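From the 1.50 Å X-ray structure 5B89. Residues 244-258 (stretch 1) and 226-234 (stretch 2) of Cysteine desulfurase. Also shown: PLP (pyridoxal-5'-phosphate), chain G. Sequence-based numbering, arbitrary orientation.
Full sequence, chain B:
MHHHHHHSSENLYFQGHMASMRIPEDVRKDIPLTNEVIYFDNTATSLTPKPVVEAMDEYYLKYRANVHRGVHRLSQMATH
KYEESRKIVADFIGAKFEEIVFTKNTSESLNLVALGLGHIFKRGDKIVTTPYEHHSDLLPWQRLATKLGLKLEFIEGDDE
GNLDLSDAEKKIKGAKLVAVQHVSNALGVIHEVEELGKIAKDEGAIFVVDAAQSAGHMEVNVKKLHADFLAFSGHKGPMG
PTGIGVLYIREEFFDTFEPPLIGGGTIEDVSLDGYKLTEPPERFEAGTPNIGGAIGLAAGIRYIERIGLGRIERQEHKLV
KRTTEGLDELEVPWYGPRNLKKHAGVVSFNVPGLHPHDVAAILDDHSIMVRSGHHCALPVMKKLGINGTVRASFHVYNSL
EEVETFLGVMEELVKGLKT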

# COMPACT_ATOMS: atom_id res chain seq x y z
N ILE B 244 -1.94 4.78 2.30
CA ILE B 244 -1.46 5.68 1.24
C ILE B 244 -0.36 6.56 1.76
O ILE B 244 -0.50 7.28 2.75
CB ILE B 244 -2.64 6.51 0.64
CG1 ILE B 244 -2.24 7.23 -0.63
CG2 ILE B 244 -3.34 7.40 1.63
CD1 ILE B 244 -2.05 6.35 -1.84
N GLY B 245 0.73 6.48 1.12
CA GLY B 245 1.87 7.35 1.37
C GLY B 245 2.28 8.05 0.12
O GLY B 245 1.88 7.72 -1.00
N VAL B 246 3.22 8.99 0.29
CA VAL B 246 3.76 9.77 -0.83
C VAL B 246 5.28 9.72 -0.79
O VAL B 246 5.86 9.78 0.28
CB VAL B 246 3.23 11.21 -0.77
CG1 VAL B 246 3.96 12.09 -1.80
CG2 VAL B 246 1.76 11.28 -0.96
N LEU B 247 5.85 9.55 -1.97
CA LEU B 247 7.27 9.75 -2.20
C LEU B 247 7.41 10.80 -3.29
O LEU B 247 6.99 10.62 -4.45
CB LEU B 247 7.99 8.49 -2.57
CG LEU B 247 9.51 8.66 -2.96
CD1 LEU B 247 10.23 9.23 -1.82
CD2 LEU B 247 10.05 7.35 -3.45
N TYR B 248 8.03 11.94 -2.92
CA TYR B 248 8.46 12.93 -3.89
C TYR B 248 9.83 12.66 -4.33
O TYR B 248 10.73 12.40 -3.52
CB TYR B 248 8.43 14.32 -3.22
CG TYR B 248 9.22 15.45 -3.90
CD1 TYR B 248 8.72 16.06 -5.03
CD2 TYR B 248 10.44 15.78 -3.46
CE1 TYR B 248 9.38 17.08 -5.60
CE2 TYR B 248 11.13 16.78 -4.04
CZ TYR B 248 10.59 17.40 -5.13
OH TYR B 248 11.26 18.48 -5.81
N ILE B 249 9.99 12.65 -5.65
CA ILE B 249 11.28 12.48 -6.35
C ILE B 249 11.51 13.64 -7.24
O ILE B 249 10.80 13.87 -8.23
CB ILE B 249 11.29 11.22 -7.20
CG1 ILE B 249 10.95 9.95 -6.39
CG2 ILE B 249 12.60 11.09 -7.96
CD1 ILE B 249 10.73 8.72 -7.22
N ARG B 250 12.48 14.51 -6.87
CA ARG B 250 12.74 15.65 -7.77
C ARG B 250 13.27 15.19 -9.15
O ARG B 250 14.00 14.24 -9.28
CB ARG B 250 13.83 16.49 -7.03
CG ARG B 250 14.13 17.82 -7.73
CD ARG B 250 14.73 18.90 -6.88
NE ARG B 250 16.03 18.51 -6.72
CZ ARG B 250 17.08 18.96 -7.46
NH1 ARG B 250 16.88 19.73 -8.55
NH2 ARG B 250 18.33 18.58 -7.11
N GLU B 251 12.75 15.92 -10.14
CA GLU B 251 12.94 15.49 -11.51
C GLU B 251 14.37 15.29 -11.96
O GLU B 251 14.68 14.46 -12.81
CB GLU B 251 12.19 16.44 -12.47
CG GLU B 251 12.68 17.82 -12.56
CD GLU B 251 11.87 18.72 -13.52
OE1 GLU B 251 11.13 18.19 -14.35
OE2 GLU B 251 12.00 19.93 -13.37
N GLU B 252 15.29 16.07 -11.34
CA GLU B 252 16.63 15.82 -11.62
C GLU B 252 17.16 14.44 -11.34
O GLU B 252 18.21 14.01 -11.88
CB GLU B 252 17.49 16.89 -11.01
CG GLU B 252 18.26 16.54 -9.80
CD GLU B 252 19.48 17.47 -9.63
OE1 GLU B 252 20.62 16.98 -9.34
OE2 GLU B 252 19.30 18.71 -9.77
N PHE B 253 16.48 13.60 -10.51
CA PHE B 253 16.82 12.25 -10.26
C PHE B 253 16.11 11.20 -11.07
O PHE B 253 16.39 10.03 -10.88
CB PHE B 253 16.59 11.96 -8.73
CG PHE B 253 17.52 12.78 -7.89
CD1 PHE B 253 18.80 12.32 -7.57
CD2 PHE B 253 17.14 14.05 -7.53
CE1 PHE B 253 19.67 13.15 -6.83
CE2 PHE B 253 18.02 14.84 -6.84
CZ PHE B 253 19.24 14.39 -6.51
N PHE B 254 15.29 11.61 -12.05
CA PHE B 254 14.60 10.56 -12.87
C PHE B 254 15.61 9.68 -13.61
O PHE B 254 15.28 8.55 -13.85
CB PHE B 254 13.65 11.22 -13.81
CG PHE B 254 12.47 11.91 -13.19
CD1 PHE B 254 12.06 11.74 -11.83
CD2 PHE B 254 11.62 12.73 -13.93
CE1 PHE B 254 10.89 12.32 -11.39
CE2 PHE B 254 10.49 13.32 -13.46
CZ PHE B 254 10.11 13.09 -12.13
N ASP B 255 16.80 10.18 -13.99
CA ASP B 255 17.81 9.34 -14.75
C ASP B 255 18.76 8.59 -13.83
O ASP B 255 19.70 7.99 -14.28
CB ASP B 255 18.67 10.26 -15.69
CG ASP B 255 17.89 10.77 -16.90
OD1 ASP B 255 16.86 10.16 -17.26
OD2 ASP B 255 18.29 11.82 -17.48
N THR B 256 18.60 8.69 -12.52
CA THR B 256 19.54 8.17 -11.52
C THR B 256 18.77 7.08 -10.69
O THR B 256 19.23 6.03 -10.41
CB THR B 256 20.00 9.29 -10.52
OG1 THR B 256 20.69 10.30 -11.24
CG2 THR B 256 20.92 8.74 -9.37
N PHE B 257 17.51 7.39 -10.36
CA PHE B 257 16.79 6.58 -9.38
C PHE B 257 16.28 5.31 -10.00
O PHE B 257 15.42 5.41 -10.90
CB PHE B 257 15.64 7.42 -8.86
CG PHE B 257 14.84 6.77 -7.73
CD1 PHE B 257 15.40 6.63 -6.47
CD2 PHE B 257 13.58 6.35 -7.92
CE1 PHE B 257 14.69 6.02 -5.47
CE2 PHE B 257 12.85 5.75 -6.89
CZ PHE B 257 13.45 5.57 -5.69
N GLU B 258 16.68 4.14 -9.53
CA GLU B 258 16.23 2.88 -10.09
C GLU B 258 14.95 2.43 -9.45
O GLU B 258 14.86 2.40 -8.27
CB GLU B 258 17.26 1.86 -9.85
CG GLU B 258 16.95 0.58 -10.53
CD GLU B 258 17.79 -0.57 -10.03
OE1 GLU B 258 17.20 -1.66 -10.12
OE2 GLU B 258 18.95 -0.39 -9.54
N1 PLP G . 8.74 8.93 10.47
C2 PLP G . 8.17 9.71 11.42
C2A PLP G . 8.85 10.97 11.92
C3 PLP G . 6.93 9.28 11.94
O3 PLP G . 6.31 10.03 12.88
C4 PLP G . 6.31 8.11 11.42
C4A PLP G . 4.96 7.64 12.08
C5 PLP G . 6.96 7.41 10.37
C6 PLP G . 8.20 7.81 9.91
C5A PLP G . 6.32 6.13 9.84
O4P PLP G . 5.08 6.48 9.15
P PLP G . 4.30 5.23 8.66
O1P PLP G . 3.09 5.80 8.10
O2P PLP G . 4.04 4.39 9.91
O3P PLP G . 5.16 4.51 7.73
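Stretch 2 (226-234) HADFLAFSG

Phe 229 is the apolar hub of this contact and, with 115 Å² covered, the most covered residue of stretch 2. Its chi1 is m (-63°), and its ring packs on the face of the sheet that carries Leu 247 and Ile 249, where Phe 253 of the following 3-10 segment and Phe 257 of the loop beyond come up against it. Phe 229 CE2 lies 3.8 Å from Ile 249 CG2, its neighbour in the strand pair, and also 3.8 Å from Phe 257 CD1; Phe 229 CZ is 3.9 Å from Phe 253 CB. Both aromatic pairs are oblique. Leu 247 closes in at the ring edge, CD1 to Phe 229 CD2 at 4.5 Å.

The other face of the sheet carries Val 246, Tyr 248, Leu 230 and Phe 232. Val 246 sits over the face of the Phe 232 ring, with CG2 3.7 Å from Phe 232 CZ; Tyr 248 CD2 packs 4.1 Å from Leu 230 CB. Paired residues share a face, so alternation along the strands sorts the packing into two layers.

Between these layers, strand 229-233 runs extended and antiparallel to strand 245-249, at 171° and a closest axial approach of 4.6 Å. The register pairs Gly 245 with Ser 233, Leu 247 with Ala 231 and Ile 249 with Phe 229. Between them come the hydrogen-bonded pairs: Val 246 N to Phe 232 O is 2.9 Å, and Tyr 248 N to Leu 230 O is 2.8 Å, each with a longer return bond.

Beyond the strands, Gly 234 N donates to Ile 244 O at 2.8 Å. A CB on Gly 234 would come within 2.8 Å of Ile 244 CG2, a clash. Nearby, Ser 233 OG gives PLP O1P a very short 2.5 Å hydrogen bond.

The opposite end is polar. Arg 250 N binds Asp 228 O at 2.9 Å, while Arg 250 NE and NH2 each reach Asp 228 OD1 at 2.8 Å, so one residue pair closes this end by both backbone and charge. Glu 252 OE2 extends the salt bridge, 2.8 Å from Arg 250 NH2.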

# COMPACT_ATOMS: atom_id res chain seq x y z
N HIS B 226 14.47 22.57 0.10
CA HIS B 226 15.55 22.05 -0.75
C HIS B 226 15.64 20.56 -0.84
O HIS B 226 16.63 19.92 -0.99
CB HIS B 226 16.95 22.58 -0.34
CG HIS B 226 17.00 24.07 -0.13
ND1 HIS B 226 16.94 24.72 1.09
CD2 HIS B 226 16.96 25.02 -1.08
CE1 HIS B 226 16.95 26.03 0.87
NE2 HIS B 226 16.97 26.24 -0.44
N ALA B 227 14.43 19.94 -0.80
CA ALA B 227 14.34 18.49 -0.86
C ALA B 227 14.60 17.90 -2.26
O ALA B 227 14.11 18.39 -3.23
CB ALA B 227 12.91 18.05 -0.38
N ASP B 228 15.36 16.83 -2.25
CA ASP B 228 15.51 15.96 -3.40
C ASP B 228 14.51 14.76 -3.34
O ASP B 228 14.00 14.34 -4.38
CB ASP B 228 16.91 15.43 -3.52
CG ASP B 228 17.93 16.62 -3.78
OD1 ASP B 228 17.64 17.46 -4.63
OD2 ASP B 228 18.93 16.56 -3.05
N PHE B 229 14.29 14.26 -2.14
CA PHE B 229 13.26 13.21 -1.89
C PHE B 229 12.58 13.64 -0.66
O PHE B 229 13.17 14.16 0.30
CB PHE B 229 13.91 11.87 -1.72
CG PHE B 229 14.63 11.39 -2.94
CD1 PHE B 229 15.90 11.77 -3.18
CD2 PHE B 229 14.03 10.50 -3.81
CE1 PHE B 229 16.55 11.32 -4.32
CE2 PHE B 229 14.66 10.07 -4.98
CZ PHE B 229 15.91 10.46 -5.21
N LEU B 230 11.26 13.33 -0.62
CA LEU B 230 10.44 13.67 0.57
C LEU B 230 9.35 12.66 0.74
O LEU B 230 8.78 12.27 -0.28
CB LEU B 230 9.93 15.05 0.53
CG LEU B 230 9.14 15.55 1.75
CD1 LEU B 230 9.34 16.99 1.97
CD2 LEU B 230 7.67 15.28 1.56
N ALA B 231 9.13 12.21 1.97
CA ALA B 231 8.12 11.12 2.21
C ALA B 231 7.13 11.62 3.26
O ALA B 231 7.50 12.34 4.19
CB ALA B 231 8.84 9.91 2.78
N PHE B 232 5.86 11.31 3.09
CA PHE B 232 4.85 11.49 4.14
C PHE B 232 3.77 10.45 4.05
O PHE B 232 3.72 9.71 3.09
CB PHE B 232 4.33 12.89 4.20
CG PHE B 232 3.45 13.33 3.09
CD1 PHE B 232 2.07 13.18 3.23
CD2 PHE B 232 3.92 13.97 1.96
CE1 PHE B 232 1.21 13.65 2.32
CE2 PHE B 232 3.04 14.46 1.05
CZ PHE B 232 1.65 14.27 1.20
N SER B 233 2.96 10.37 5.12
CA SER B 233 1.85 9.37 5.24
C SER B 233 0.52 10.03 5.23
O SER B 233 0.31 10.98 6.01
CB SER B 233 1.94 8.56 6.55
OG SER B 233 3.15 7.73 6.53
N GLY B 234 -0.43 9.56 4.42
CA GLY B 234 -1.75 10.14 4.42
C GLY B 234 -2.54 10.05 5.67
O GLY B 234 -3.33 10.94 5.97